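Local coordinates for thioredoxin-like protein (Bacteroides caccae ATCC 43185, PDB 4YOD) that is of unconfirmed function but is a thioredoxin-fold protein that probably takes part in thiol-disulphide exchange, at residues 155-160 with 167-172; 178-183 with 191-196. All blocks are in the same frame, centred on the assembly; numbering follows the deposited sequence.

Contact 1 (155-160 with 167-172)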
ATOM      1  N   ILE A 155       7.520  -0.042  13.320  1.00 26.77           N
ATOM      2  CA  ILE A 155       8.826   0.458  13.771  1.00 28.09           C
ATOM      3  C   ILE A 155       8.607   1.584  14.803  1.00 30.64           C
ATOM      4  O   ILE A 155       7.907   2.564  14.525  1.00 28.57           O
ATOM      5  CB  ILE A 155       9.729   0.908  12.600  1.00 32.22           C
ATOM      6  CG1 ILE A 155      10.051  -0.308  11.686  1.00 34.14           C
ATOM      7  CG2 ILE A 155      11.025   1.534  13.152  1.00 33.30           C
ATOM      8  CD1 ILE A 155      10.815   0.006  10.429  1.00 44.62           C
ATOM      9  N   ASN A 156       9.198   1.419  16.001  1.00 28.11           N
ATOM     10  CA  ASN A 156       9.087   2.390  17.093  1.00 28.52           C
ATOM     11  C   ASN A 156       9.809   3.690  16.751  1.00 33.14           C
ATOM     12  O   ASN A 156      10.793   3.682  16.012  1.00 32.81           O
ATOM     13  CB  ASN A 156       9.664   1.808  18.391  1.00 30.75           C
ATOM     14  CG  ASN A 156       9.374   2.656  19.598  1.00 37.80           C
ATOM     15  OD1 ASN A 156       8.315   3.293  19.712  1.00 34.49           O
ATOM     16  ND2 ASN A 156      10.339   2.752  20.472  1.00 31.41           N
ATOM     17  N   PHE A 157       9.305   4.809  17.275  1.00 31.87           N
ATOM     18  CA  PHE A 157       9.887   6.140  17.065  1.00 32.64           C
ATOM     19  C   PHE A 157       9.469   7.034  18.212  1.00 39.80           C
ATOM     20  O   PHE A 157       8.430   6.790  18.832  1.00 38.74           O
ATOM     21  CB  PHE A 157       9.476   6.756  15.701  1.00 32.02           C
ATOM     22  CG  PHE A 157       7.986   6.989  15.552  1.00 32.36           C
ATOM     23  CD1 PHE A 157       7.409   8.192  15.950  1.00 35.49           C
ATOM     24  CD2 PHE A 157       7.153   5.989  15.058  1.00 30.82           C
ATOM     25  CE1 PHE A 157       6.022   8.396  15.846  1.00 35.33           C
ATOM     26  CE2 PHE A 157       5.771   6.196  14.946  1.00 33.24           C
ATOM     27  CZ  PHE A 157       5.215   7.394  15.348  1.00 33.07           C
ATOM     28  N   THR A 158      10.263   8.084  18.453  1.00 39.22           N
ATOM     29  CA  THR A 158      10.056   9.119  19.470  1.00 40.60           C
ATOM     30  C   THR A 158       9.366  10.320  18.834  1.00 44.67           C
ATOM     31  O   THR A 158       9.797  10.791  17.779  1.00 43.96           O
ATOM     32  CB  THR A 158      11.417   9.504  20.074  1.00 47.83           C
ATOM     33  OG1 THR A 158      12.044   8.321  20.570  1.00 46.83           O
ATOM     34  CG2 THR A 158      11.305  10.551  21.192  1.00 50.16           C
ATOM     35  N   TYR A 159       8.290  10.804  19.463  1.00 41.82           N
ATOM     36  CA  TYR A 159       7.565  11.988  19.002  1.00 41.97           C
ATOM     37  C   TYR A 159       7.697  13.100  20.051  1.00 47.94           C
ATOM     38  O   TYR A 159       7.919  12.816  21.242  1.00 48.19           O
ATOM     39  CB  TYR A 159       6.082  11.678  18.688  1.00 40.89           C
ATOM     40  CG  TYR A 159       5.284  11.150  19.860  1.00 42.23           C
ATOM     41  CD1 TYR A 159       4.718  12.016  20.793  1.00 45.56           C
ATOM     42  CD2 TYR A 159       5.079   9.784  20.027  1.00 42.22           C
ATOM     43  CE1 TYR A 159       3.991  11.534  21.878  1.00 46.72           C
ATOM     44  CE2 TYR A 159       4.338   9.289  21.098  1.00 44.25           C
ATOM     45  CZ  TYR A 159       3.794  10.169  22.022  1.00 54.45           C
ATOM     46  OH  TYR A 159       3.069   9.687  23.083  1.00 58.19           O
ATOM     47  N   THR A 160       7.587  14.359  19.606  1.00 46.04           N
ATOM     48  CA  THR A 160       7.692  15.507  20.513  1.00 48.93           C
ATOM     49  C   THR A 160       6.386  16.280  20.452  1.00 54.16           C
ATOM     50  O   THR A 160       5.900  16.565  19.361  1.00 51.51           O
ATOM     51  CB  THR A 160       8.913  16.378  20.170  1.00 56.79           C
ATOM     52  OG1 THR A 160      10.053  15.538  20.006  1.00 55.16           O
ATOM     53  CG2 THR A 160       9.205  17.429  21.241  1.00 57.83           C
ATOM     54  N   GLY A 167       7.590  11.208  24.004  1.00 49.06           N
ATOM     55  CA  GLY A 167       7.011   9.885  24.169  1.00 47.04           C
ATOM     56  C   GLY A 167       7.410   9.009  23.005  1.00 49.03           C
ATOM     57  O   GLY A 167       7.924   9.510  21.999  1.00 47.95           O
ATOM     58  N   SER A 168       7.179   7.699  23.128  1.00 44.56           N
ATOM     59  CA  SER A 168       7.467   6.777  22.042  1.00 41.92           C
ATOM     60  C   SER A 168       6.185   6.039  21.629  1.00 41.36           C
ATOM     61  O   SER A 168       5.259   5.907  22.433  1.00 40.59           O
ATOM     62  CB  SER A 168       8.573   5.801  22.427  1.00 47.33           C
ATOM     63  OG  SER A 168       8.109   4.722  23.222  1.00 57.92           O
ATOM     64  N   LEU A 169       6.143   5.547  20.376  1.00 34.36           N
ATOM     65  CA  LEU A 169       5.002   4.801  19.860  1.00 31.06           C
ATOM     66  C   LEU A 169       4.644   3.619  20.770  1.00 33.35           C
ATOM     67  O   LEU A 169       3.485   3.469  21.137  1.00 32.23           O
ATOM     68  CB  LEU A 169       5.302   4.287  18.433  1.00 28.36           C
ATOM     69  CG  LEU A 169       4.287   3.327  17.805  1.00 31.48           C
ATOM     70  CD1 LEU A 169       2.954   4.028  17.554  1.00 31.06           C
ATOM     71  CD2 LEU A 169       4.822   2.752  16.508  1.00 31.27           C
ATOM     72  N   TYR A 170       5.645   2.822  21.156  1.00 30.72           N
ATOM     73  CA  TYR A 170       5.433   1.611  21.942  1.00 32.60           C
ATOM     74  C   TYR A 170       5.074   1.878  23.401  1.00 40.31           C
ATOM     75  O   TYR A 170       4.578   0.962  24.063  1.00 40.55           O
ATOM     76  CB  TYR A 170       6.638   0.669  21.850  1.00 33.33           C
ATOM     77  CG  TYR A 170       6.578  -0.237  20.633  1.00 31.66           C
ATOM     78  CD1 TYR A 170       6.695   0.278  19.347  1.00 32.39           C
ATOM     79  CD2 TYR A 170       6.394  -1.611  20.769  1.00 31.37           C
ATOM     80  CE1 TYR A 170       6.656  -0.548  18.227  1.00 30.45           C
ATOM     81  CE2 TYR A 170       6.338  -2.447  19.654  1.00 30.32           C
ATOM     82  CZ  TYR A 170       6.494  -1.913  18.386  1.00 33.91           C
ATOM     83  OH  TYR A 170       6.443  -2.725  17.276  1.00 31.92           O
ATOM     84  N   GLN A 171       5.255   3.122  23.877  1.00 39.38           N
ATOM     85  CA  GLN A 171       4.911   3.513  25.246  1.00 41.89           C
ATOM     86  C   GLN A 171       3.407   3.802  25.370  1.00 46.05           C
ATOM     87  O   GLN A 171       2.890   3.943  26.482  1.00 48.11           O
ATOM     88  CB  GLN A 171       5.743   4.724  25.692  1.00 44.68           C
ATOM     89  CG  GLN A 171       7.064   4.317  26.332  1.00 56.27           C
ATOM     90  CD  GLN A 171       8.089   5.422  26.401  1.00 70.16           C
ATOM     91  OE1 GLN A 171       7.865   6.569  25.978  1.00 58.83           O
ATOM     92  NE2 GLN A 171       9.253   5.090  26.941  1.00 68.16           N
ATOM     93  N   LEU A 172       2.705   3.872  24.237  1.00 39.42           N
ATOM     94  CA  LEU A 172       1.270   4.110  24.229  1.00 39.23           C
ATOM     95  C   LEU A 172       0.528   2.800  24.393  1.00 43.05           C
ATOM     96  O   LEU A 172       0.849   1.808  23.741  1.00 40.84           O
ATOM     97  CB  LEU A 172       0.830   4.844  22.965  1.00 37.67           C
ATOM     98  CG  LEU A 172       1.388   6.251  22.829  1.00 42.61           C
ATOM     99  CD1 LEU A 172       1.252   6.747  21.401  1.00 41.90           C
ATOM    100  CD2 LEU A 172       0.769   7.200  23.865  1.00 44.67           C
TER
HETATM  101  O   HOH W   1       4.376   7.716  24.418  1.00 46.18           O

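Contact 2 (178-183 with 191-196)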
ATOM      1  N   LEU A 178      -4.187   4.356  15.890  1.00 29.72           N
ATOM      2  CA  LEU A 178      -4.358   4.949  14.574  1.00 29.13           C
ATOM      3  C   LEU A 178      -3.237   5.963  14.388  1.00 32.48           C
ATOM      4  O   LEU A 178      -3.191   6.986  15.073  1.00 32.27           O
ATOM      5  CB  LEU A 178      -5.753   5.596  14.440  1.00 30.48           C
ATOM      6  CG  LEU A 178      -6.343   5.719  13.035  1.00 36.08           C
ATOM      7  CD1 LEU A 178      -7.732   6.295  13.126  1.00 37.12           C
ATOM      8  CD2 LEU A 178      -5.504   6.622  12.123  1.00 38.62           C
ATOM      9  N   LEU A 179      -2.296   5.632  13.504  1.00 29.31           N
ATOM     10  CA  LEU A 179      -1.125   6.449  13.206  1.00 28.55           C
ATOM     11  C   LEU A 179      -1.428   7.318  11.987  1.00 32.47           C
ATOM     12  O   LEU A 179      -1.768   6.809  10.918  1.00 31.56           O
ATOM     13  CB  LEU A 179       0.115   5.550  12.986  1.00 27.05           C
ATOM     14  CG  LEU A 179       1.434   6.263  12.690  1.00 32.84           C
ATOM     15  CD1 LEU A 179       1.872   7.181  13.869  1.00 34.41           C
ATOM     16  CD2 LEU A 179       2.525   5.256  12.336  1.00 33.26           C
ATOM     17  N   PHE A 180      -1.313   8.631  12.148  1.00 29.40           N
ATOM     18  CA  PHE A 180      -1.636   9.532  11.040  1.00 29.96           C
ATOM     19  C   PHE A 180      -0.425  10.416  10.693  1.00 33.68           C
ATOM     20  O   PHE A 180      -0.160  11.414  11.364  1.00 33.37           O
ATOM     21  CB  PHE A 180      -2.882  10.369  11.430  1.00 32.49           C
ATOM     22  CG  PHE A 180      -3.362  11.504  10.550  1.00 35.51           C
ATOM     23  CD1 PHE A 180      -2.918  11.637   9.238  1.00 38.91           C
ATOM     24  CD2 PHE A 180      -4.312  12.406  11.012  1.00 40.66           C
ATOM     25  CE1 PHE A 180      -3.373  12.684   8.428  1.00 41.43           C
ATOM     26  CE2 PHE A 180      -4.773  13.445  10.197  1.00 44.93           C
ATOM     27  CZ  PHE A 180      -4.304  13.572   8.909  1.00 42.43           C
ATOM     28  N   ILE A 181       0.267  10.066   9.614  1.00 29.34           N
ATOM     29  CA  ILE A 181       1.430  10.820   9.133  1.00 29.92           C
ATOM     30  C   ILE A 181       0.880  11.988   8.306  1.00 34.41           C
ATOM     31  O   ILE A 181       0.185  11.756   7.317  1.00 33.63           O
ATOM     32  CB  ILE A 181       2.411   9.908   8.356  1.00 32.00           C
ATOM     33  CG1 ILE A 181       2.788   8.660   9.216  1.00 31.47           C
ATOM     34  CG2 ILE A 181       3.640  10.711   7.887  1.00 32.15           C
ATOM     35  CD1 ILE A 181       3.770   7.612   8.620  1.00 40.01           C
ATOM     36  N   ASN A 182       1.174  13.221   8.731  1.00 33.40           N
ATOM     37  CA  ASN A 182       0.607  14.443   8.150  1.00 36.08           C
ATOM     38  C   ASN A 182       1.632  15.515   7.753  1.00 44.61           C
ATOM     39  O   ASN A 182       2.811  15.420   8.083  1.00 45.30           O
ATOM     40  CB  ASN A 182      -0.376  15.065   9.167  1.00 37.88           C
ATOM     41  CG  ASN A 182       0.293  15.548  10.438  1.00 61.26           C
ATOM     42  OD1 ASN A 182       0.826  16.662  10.509  1.00 58.65           O
ATOM     43  ND2 ASN A 182       0.289  14.720  11.470  1.00 46.97           N
ATOM     44  N   ASN A 183       1.137  16.537   7.035  1.00 44.68           N
ATOM     45  CA  ASN A 183       1.839  17.743   6.579  1.00 48.17           C
ATOM     46  C   ASN A 183       0.935  18.963   6.810  1.00 57.33           C
ATOM     47  O   ASN A 183      -0.271  18.870   6.562  1.00 56.65           O
ATOM     48  CB  ASN A 183       2.232  17.642   5.097  1.00 47.70           C
ATOM     49  CG  ASN A 183       3.639  17.147   4.842  1.00 73.16           C
ATOM     50  OD1 ASN A 183       4.280  16.502   5.683  1.00 65.33           O
ATOM     51  ND2 ASN A 183       4.153  17.436   3.659  1.00 69.58           N
ATOM     52  N   GLU A 191      -8.789  17.171   4.612  1.00 52.00           N
ATOM     53  CA  GLU A 191      -9.844  16.256   4.170  1.00 51.43           C
ATOM     54  C   GLU A 191      -9.841  14.975   5.048  1.00 50.35           C
ATOM     55  O   GLU A 191     -10.902  14.517   5.480  1.00 49.70           O
ATOM     56  CB  GLU A 191      -9.605  15.911   2.691  1.00 53.10           C
ATOM     57  CG  GLU A 191     -10.804  15.358   1.946  1.00 67.43           C
ATOM     58  CD  GLU A 191     -10.579  15.272   0.448  1.00 96.07           C
ATOM     59  OE1 GLU A 191      -9.836  14.364   0.007  1.00 93.59           O
ATOM     60  OE2 GLU A 191     -11.126  16.130  -0.282  1.00 94.23           O
ATOM     61  N   THR A 192      -8.636  14.448   5.345  1.00 42.71           N
ATOM     62  CA  THR A 192      -8.429  13.267   6.182  1.00 39.73           C
ATOM     63  C   THR A 192      -8.805  13.568   7.651  1.00 41.56           C
ATOM     64  O   THR A 192      -9.452  12.721   8.268  1.00 40.52           O
ATOM     65  CB  THR A 192      -6.990  12.745   6.023  1.00 44.36           C
ATOM     66  OG1 THR A 192      -6.841  12.292   4.679  1.00 46.18           O
ATOM     67  CG2 THR A 192      -6.666  11.593   6.965  1.00 40.51           C
ATOM     68  N   ILE A 193      -8.427  14.748   8.199  1.00 39.03           N
ATOM     69  CA  ILE A 193      -8.803  15.152   9.567  1.00 40.58           C
ATOM     70  C   ILE A 193     -10.346  15.135   9.691  1.00 48.42           C
ATOM     71  O   ILE A 193     -10.869  14.549  10.643  1.00 47.79           O
ATOM     72  CB  ILE A 193      -8.199  16.532   9.995  1.00 45.04           C
ATOM     73  CG1 ILE A 193      -6.666  16.443  10.211  1.00 43.74           C
ATOM     74  CG2 ILE A 193      -8.874  17.069  11.267  1.00 48.24           C
ATOM     75  CD1 ILE A 193      -5.896  17.760  10.074  1.00 51.30           C
ATOM     76  N   GLU A 194     -11.050  15.727   8.697  1.00 47.57           N
ATOM     77  CA  GLU A 194     -12.512  15.816   8.633  1.00 50.06           C
ATOM     78  C   GLU A 194     -13.158  14.427   8.527  1.00 51.46           C
ATOM     79  O   GLU A 194     -14.145  14.162   9.214  1.00 50.99           O
ATOM     80  CB  GLU A 194     -12.946  16.713   7.461  1.00 54.04           C
ATOM     81  CG  GLU A 194     -14.116  17.636   7.775  1.00 69.77           C
ATOM     82  CD  GLU A 194     -14.033  18.439   9.064  1.00 98.43           C
ATOM     83  OE1 GLU A 194     -13.024  19.153   9.267  1.00 94.80           O
ATOM     84  OE2 GLU A 194     -14.988  18.354   9.870  1.00 94.96           O
ATOM     85  N   GLY A 195     -12.569  13.555   7.714  1.00 46.10           N
ATOM     86  CA  GLY A 195     -13.026  12.178   7.537  1.00 45.33           C
ATOM     87  C   GLY A 195     -12.927  11.349   8.808  1.00 47.97           C
ATOM     88  O   GLY A 195     -13.828  10.562   9.101  1.00 48.26           O
ATOM     89  N   LEU A 196     -11.847  11.543   9.592  1.00 41.99           N
ATOM     90  CA  LEU A 196     -11.656  10.874  10.875  1.00 40.77           C
ATOM     91  C   LEU A 196     -12.619  11.422  11.937  1.00 47.40           C
ATOM     92  O   LEU A 196     -13.163  10.635  12.716  1.00 47.71           O
ATOM     93  CB  LEU A 196     -10.195  10.982  11.357  1.00 39.28           C
ATOM     94  CG  LEU A 196      -9.185  10.126  10.574  1.00 42.09           C
ATOM     95  CD1 LEU A 196      -7.771  10.498  10.935  1.00 41.21           C
ATOM     96  CD2 LEU A 196      -9.431   8.629  10.775  1.00 42.54           C
TER

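Contact 1 (155-160 with 167-172)
Tyr-159 and Gly-167 face each other as an antiparallel hydrogen-bonded pair: Tyr-159 N donates to Gly-167 O at 2.9 Å, and Gly-167 N donates back to Tyr-159 O. Next to them, Thr-158 and Ser-168 form the non-hydrogen-bonded pair; here the close contacts are of CA-H...O type, Ser-168 CA to Phe-157 O and Thr-158 CA to Gly-167 O. Phe-157 O also accepts a nearly straight-on bond from Leu-169 N (3.0 Å), which carries the backbone bonding one residue beyond the strand, to where the chain starts to turn. There a side chain takes over: Asn-156 has CG anti to its backbone N (chi1 -170°), which carries OD1 to Tyr-170 N at 3.1 Å. This donor lies 44° out of the carbonyl plane, and the Asn-156 amide stands steeply to the Tyr-170 ring, with OD1 at the ring edge near CD1. The far end of that ring is tied by Tyr-170 OH to Ala-154 O. With CG between the backbone N and the carbonyl carbon (chi1 60°), the Tyr-159 ring lies with one face over Gly-167, whose CA is 4.1 Å from the ring centroid in a CH-pi contact. Tyr-159 OH meets Leu-172 CD2 tip to tip and is bonded to a water (2.7 Å), which in turn donates to Ser-168 O, a carbonyl that also receives Gln-171 N. On the inner side, Phe-157 CE2 packs against Leu-169 CD2 at 3.9 Å, and both residues press on strand 176-181, through Leu-179 and Leu-177 respectively. Together the strands make a short beta hairpin laid over one face of the central sheet, like the N-terminal hairpin found in many thioredoxin-like proteins of the TlpA/ResA type.

Contact 2 (178-183 with 191-196)
Phe-180, on central strand 176-181, packs against Thr-192 and Ile-193 of helix 187-197, joining the first strand of the thioredoxin-fold sheet to the helix that follows it. The short segments run nearly antiparallel (161°), with axes 11.1 Å apart, and side chains alone bridge them. The aromatic contacts centre on Phe-180, whose CG is anti to the backbone N (chi1 173°), extending the ring from the strand toward the helix. Thr-192 CG2 lies over one ring face, 4.1 Å from the centroid, in a CH-pi contact, while Thr-192 OG1 bonds to Ala-188 O one helical turn back. Ile-193 comes instead in the ring plane, bringing CG1 to the edge at CE2, 3.5 Å away, with the two side chains crossing at about a right angle. Obliquely to the ring, one turn along the helix from Thr-192, Leu-196 CD1 lies 4.0 Å from Phe-180 CD2. Leu-260 on neighbouring strand 259-263 touches both Leu-178 and Phe-180, and Thr-276 of the C-terminal helix flanks Thr-192 and Leu-196. Helix 187-197 starts at a Cys-186/Cys-189 CxxC pattern, consistent with a thioredoxin-type redox site, which Phe-180 lies near without touching. The purely aliphatic pair is at the other end of the contact, where two methyl groups meet, Leu-178 CD1 and Leu-196 CD2, 3.7 Å apart.

Contact 1 and contact 2 lie on opposite faces of strand 176-181, and they share no segment; the centres of contact 1 and contact 2 are about 18 Å apart. Contact 1 is partly buried: its backbone bonds, its asparagine-to-backbone bond and its water sit in a peripheral hairpin and the chain next to it, whereas its inward-facing side chains meet the sheet. Contact 2 is buried and apolar, without a hydrogen bond between its segments, as suits a strand-helix interface within the core. They meet directly where Phe-157 CZ touches Leu-179 CD1 at 3.7 Å. Leu-179 points away from helix 187-197, while Leu-178 and Phe-180 point toward it, so one strand serves the hairpin and the helix through successive residues.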